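Local coordinates for protein acetyl-CoA acetyltransferase (Mycobacterium smegmatis, PDB 4EGV) that probably acts as an acyltransferase of the thiolase-like superfamily, having a thiolase fold in monomeric form, at residues Leu220-Ser225 and Glu243-Val248. Sequence-based numbering, arbitrary orientation.
Sequences LFAPFS and EELLTV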
ATOM      1  N   LEU A 220       2.497 -15.659  -6.816  1.00 45.51           N
ATOM      2  CA  LEU A 220       1.690 -14.626  -6.240  1.00 44.77           C
ATOM      3  C   LEU A 220       1.310 -13.574  -7.290  1.00 44.60           C
ATOM      4  O   LEU A 220       0.136 -13.202  -7.394  1.00 44.20           O
ATOM      5  CB  LEU A 220       2.437 -13.992  -5.070  1.00 44.69           C
ATOM      6  CG  LEU A 220       1.706 -12.879  -4.341  1.00 43.96           C
ATOM      7  CD1 LEU A 220       0.617 -13.432  -3.527  1.00 43.55           C
ATOM      8  CD2 LEU A 220       2.663 -12.130  -3.524  1.00 42.94           C
ATOM      9  N   PHE A 221       2.292 -13.129  -8.073  1.00 44.17           N
ATOM     10  CA  PHE A 221       2.129 -11.968  -8.960  1.00 44.23           C
ATOM     11  C   PHE A 221       1.530 -12.181 -10.345  1.00 43.89           C
ATOM     12  O   PHE A 221       1.022 -11.210 -10.939  1.00 43.19           O
ATOM     13  CB  PHE A 221       3.443 -11.202  -9.103  1.00 44.55           C
ATOM     14  CG  PHE A 221       3.594 -10.045  -8.153  1.00 44.58           C
ATOM     15  CD1 PHE A 221       2.933 -10.022  -6.933  1.00 45.33           C
ATOM     16  CD2 PHE A 221       4.446  -8.998  -8.462  1.00 45.24           C
ATOM     17  CE1 PHE A 221       3.094  -8.962  -6.068  1.00 45.55           C
ATOM     18  CE2 PHE A 221       4.626  -7.949  -7.575  1.00 45.64           C
ATOM     19  CZ  PHE A 221       3.934  -7.927  -6.390  1.00 44.80           C
ATOM     20  N   ALA A 222       1.598 -13.413 -10.862  1.00 43.90           N
ATOM     21  CA  ALA A 222       1.080 -13.693 -12.217  1.00 43.61           C
ATOM     22  C   ALA A 222      -0.437 -13.490 -12.326  1.00 43.43           C
ATOM     23  O   ALA A 222      -0.901 -12.855 -13.287  1.00 42.97           O
ATOM     24  CB  ALA A 222       1.511 -15.050 -12.724  1.00 43.48           C
ATOM     25  N   PRO A 223      -1.211 -13.998 -11.335  1.00 43.46           N
ATOM     26  CA  PRO A 223      -2.640 -13.716 -11.283  1.00 43.76           C
ATOM     27  C   PRO A 223      -2.984 -12.216 -11.204  1.00 43.69           C
ATOM     28  O   PRO A 223      -4.007 -11.800 -11.735  1.00 43.73           O
ATOM     29  CB  PRO A 223      -3.088 -14.423  -9.998  1.00 43.74           C
ATOM     30  CG  PRO A 223      -2.096 -15.439  -9.747  1.00 43.62           C
ATOM     31  CD  PRO A 223      -0.818 -14.977 -10.301  1.00 43.44           C
ATOM     32  N   PHE A 224      -2.139 -11.440 -10.528  1.00 43.43           N
ATOM     33  CA  PHE A 224      -2.172  -9.966 -10.580  1.00 42.99           C
ATOM     34  C   PHE A 224      -2.101  -9.349 -11.995  1.00 42.39           C
ATOM     35  O   PHE A 224      -2.964  -8.555 -12.365  1.00 41.79           O
ATOM     36  CB  PHE A 224      -1.066  -9.387  -9.711  1.00 42.90           C
ATOM     37  CG  PHE A 224      -1.370  -9.417  -8.268  1.00 43.42           C
ATOM     38  CD1 PHE A 224      -1.491  -8.244  -7.552  1.00 46.01           C
ATOM     39  CD2 PHE A 224      -1.555 -10.603  -7.617  1.00 43.85           C
ATOM     40  CE1 PHE A 224      -1.791  -8.266  -6.194  1.00 46.51           C
ATOM     41  CE2 PHE A 224      -1.865 -10.628  -6.272  1.00 44.21           C
ATOM     42  CZ  PHE A 224      -1.971  -9.473  -5.563  1.00 45.03           C
ATOM     43  N   SER A 225      -1.095  -9.733 -12.779  1.00 41.92           N
ATOM     44  CA  SER A 225      -0.909  -9.138 -14.088  1.00 42.07           C
ATOM     45  C   SER A 225      -1.977  -9.560 -15.066  1.00 42.33           C
ATOM     46  O   SER A 225      -2.232  -8.853 -16.033  1.00 41.93           O
ATOM     47  CB  SER A 225       0.511  -9.338 -14.657  1.00 42.04           C
ATOM     48  OG  SER A 225       0.765 -10.664 -15.036  1.00 41.43           O
ATOM     49  N   GLU A 243       6.518 -18.500 -15.218  1.00 57.63           N
ATOM     50  CA  GLU A 243       7.827 -18.837 -15.798  1.00 57.46           C
ATOM     51  C   GLU A 243       8.539 -17.578 -16.301  1.00 57.15           C
ATOM     52  O   GLU A 243       9.728 -17.388 -16.049  1.00 56.89           O
ATOM     53  CB  GLU A 243       7.623 -19.857 -16.939  1.00 57.96           C
ATOM     54  CG  GLU A 243       8.855 -20.698 -17.385  1.00 60.73           C
ATOM     55  CD  GLU A 243       9.178 -21.902 -16.436  1.00 62.84           C
ATOM     56  OE1 GLU A 243       9.698 -21.660 -15.322  1.00 61.80           O
ATOM     57  OE2 GLU A 243       8.941 -23.087 -16.811  1.00 62.10           O
ATOM     58  N   GLU A 244       7.794 -16.728 -17.003  1.00 56.89           N
ATOM     59  CA  GLU A 244       8.284 -15.464 -17.532  1.00 56.75           C
ATOM     60  C   GLU A 244       8.811 -14.542 -16.426  1.00 56.09           C
ATOM     61  O   GLU A 244       9.865 -13.957 -16.582  1.00 55.90           O
ATOM     62  CB  GLU A 244       7.169 -14.797 -18.320  1.00 57.05           C
ATOM     63  CG  GLU A 244       7.543 -13.623 -19.223  1.00 58.67           C
ATOM     64  CD  GLU A 244       6.308 -13.071 -19.985  1.00 61.53           C
ATOM     65  OE1 GLU A 244       5.218 -13.690 -19.913  1.00 61.71           O
ATOM     66  OE2 GLU A 244       6.420 -12.025 -20.656  1.00 59.70           O
ATOM     67  N   LEU A 245       8.089 -14.435 -15.311  1.00 55.38           N
ATOM     68  CA  LEU A 245       8.484 -13.610 -14.149  1.00 54.71           C
ATOM     69  C   LEU A 245       9.720 -14.116 -13.395  1.00 55.00           C
ATOM     70  O   LEU A 245      10.526 -13.332 -12.892  1.00 54.77           O
ATOM     71  CB  LEU A 245       7.328 -13.459 -13.142  1.00 54.31           C
ATOM     72  CG  LEU A 245       6.133 -12.552 -13.458  1.00 53.00           C
ATOM     73  CD1 LEU A 245       4.998 -12.714 -12.487  1.00 50.04           C
ATOM     74  CD2 LEU A 245       6.566 -11.119 -13.498  1.00 52.03           C
ATOM     75  N   LEU A 246       9.857 -15.432 -13.325  1.00 55.33           N
ATOM     76  CA  LEU A 246      10.868 -16.075 -12.530  1.00 55.50           C
ATOM     77  C   LEU A 246      12.190 -16.233 -13.273  1.00 55.37           C
ATOM     78  O   LEU A 246      13.240 -16.349 -12.641  1.00 55.35           O
ATOM     79  CB  LEU A 246      10.307 -17.424 -12.062  1.00 55.81           C
ATOM     80  CG  LEU A 246      11.165 -18.653 -11.735  1.00 56.82           C
ATOM     81  CD1 LEU A 246      10.508 -19.528 -10.703  1.00 57.93           C
ATOM     82  CD2 LEU A 246      11.435 -19.477 -12.949  1.00 57.96           C
ATOM     83  N   THR A 247      12.130 -16.252 -14.607  1.00 55.42           N
ATOM     84  CA  THR A 247      13.308 -16.492 -15.468  1.00 55.25           C
ATOM     85  C   THR A 247      14.071 -15.210 -15.768  1.00 55.26           C
ATOM     86  O   THR A 247      13.578 -14.323 -16.468  1.00 54.86           O
ATOM     87  CB  THR A 247      12.918 -17.201 -16.798  1.00 55.25           C
ATOM     88  OG1 THR A 247      12.214 -18.410 -16.508  1.00 54.96           O
ATOM     89  CG2 THR A 247      14.139 -17.527 -17.636  1.00 54.55           C
ATOM     90  N   VAL A 248      15.280 -15.130 -15.230  1.00 55.65           N
ATOM     91  CA  VAL A 248      16.168 -13.996 -15.466  1.00 56.30           C
ATOM     92  C   VAL A 248      16.706 -13.979 -16.931  1.00 56.72           C
ATOM     93  O   VAL A 248      17.331 -14.942 -17.408  1.00 56.51           O
ATOM     94  CB  VAL A 248      17.339 -13.965 -14.422  1.00 56.49           C
ATOM     95  CG1 VAL A 248      18.115 -12.654 -14.518  1.00 55.83           C
ATOM     96  CG2 VAL A 248      16.816 -14.169 -13.014  1.00 55.79           C
TER
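Leu245 reaches across to Phe221 and Ala222 through a single methyl branch, CD1, and this apolar touch makes up the whole of the direct contact. The evidence is a short set of distances: Leu245 CD1 lies 4.0 Å from Phe221 CB, and 4.2 Å separate it from Ala222 CB. The same methyl rests 3.8 Å from the backbone N of Ala222, against the main chain where the two residues join. The CB of Leu245 already points at the helix; a first torsion of -74° puts CG anti to its carbonyl carbon, beside the backbone N, and chi2 of 170° carries CD1 outward. Phe221 answers with its CB alone, since its ring leads away from 243-248; the side chain touches Pro347, Pro374 and Met263, and Met263 also borders Leu245. No hydrogen bond crosses between 220-225 and 243-248, and only 94 Å² is buried, both sides summed, so the two helices meet at one small apolar patch.

Polar bonds lie around this apolar centre. Ser225 OG donates to Ala222 O at 3.3 Å, with a C=O...donor angle of 125°, and is also hydrogen-bonded to Arg240 N, tying the long helix to the chain just ahead of the short one. Arg240 forms a salt bridge with Glu244 as well. At the far end Thr247, the first residue to leave helical geometry, turns OG1 back to Glu243 O at 2.7 Å, while Asn252 ND2 binds the carbonyls of Leu245 and Thr247.

Within the thiolase fold this is plain helix-helix packing, about 20 Å from the centre of the chain: short helix 242-246 lies against helix 210-230, where Leu245 and Leu246 also touch Ala218. Helices 348-357 and 373-376 pack on Leu220 and on Phe221, Phe224 and Ser225 respectively, and the contact involves no strand.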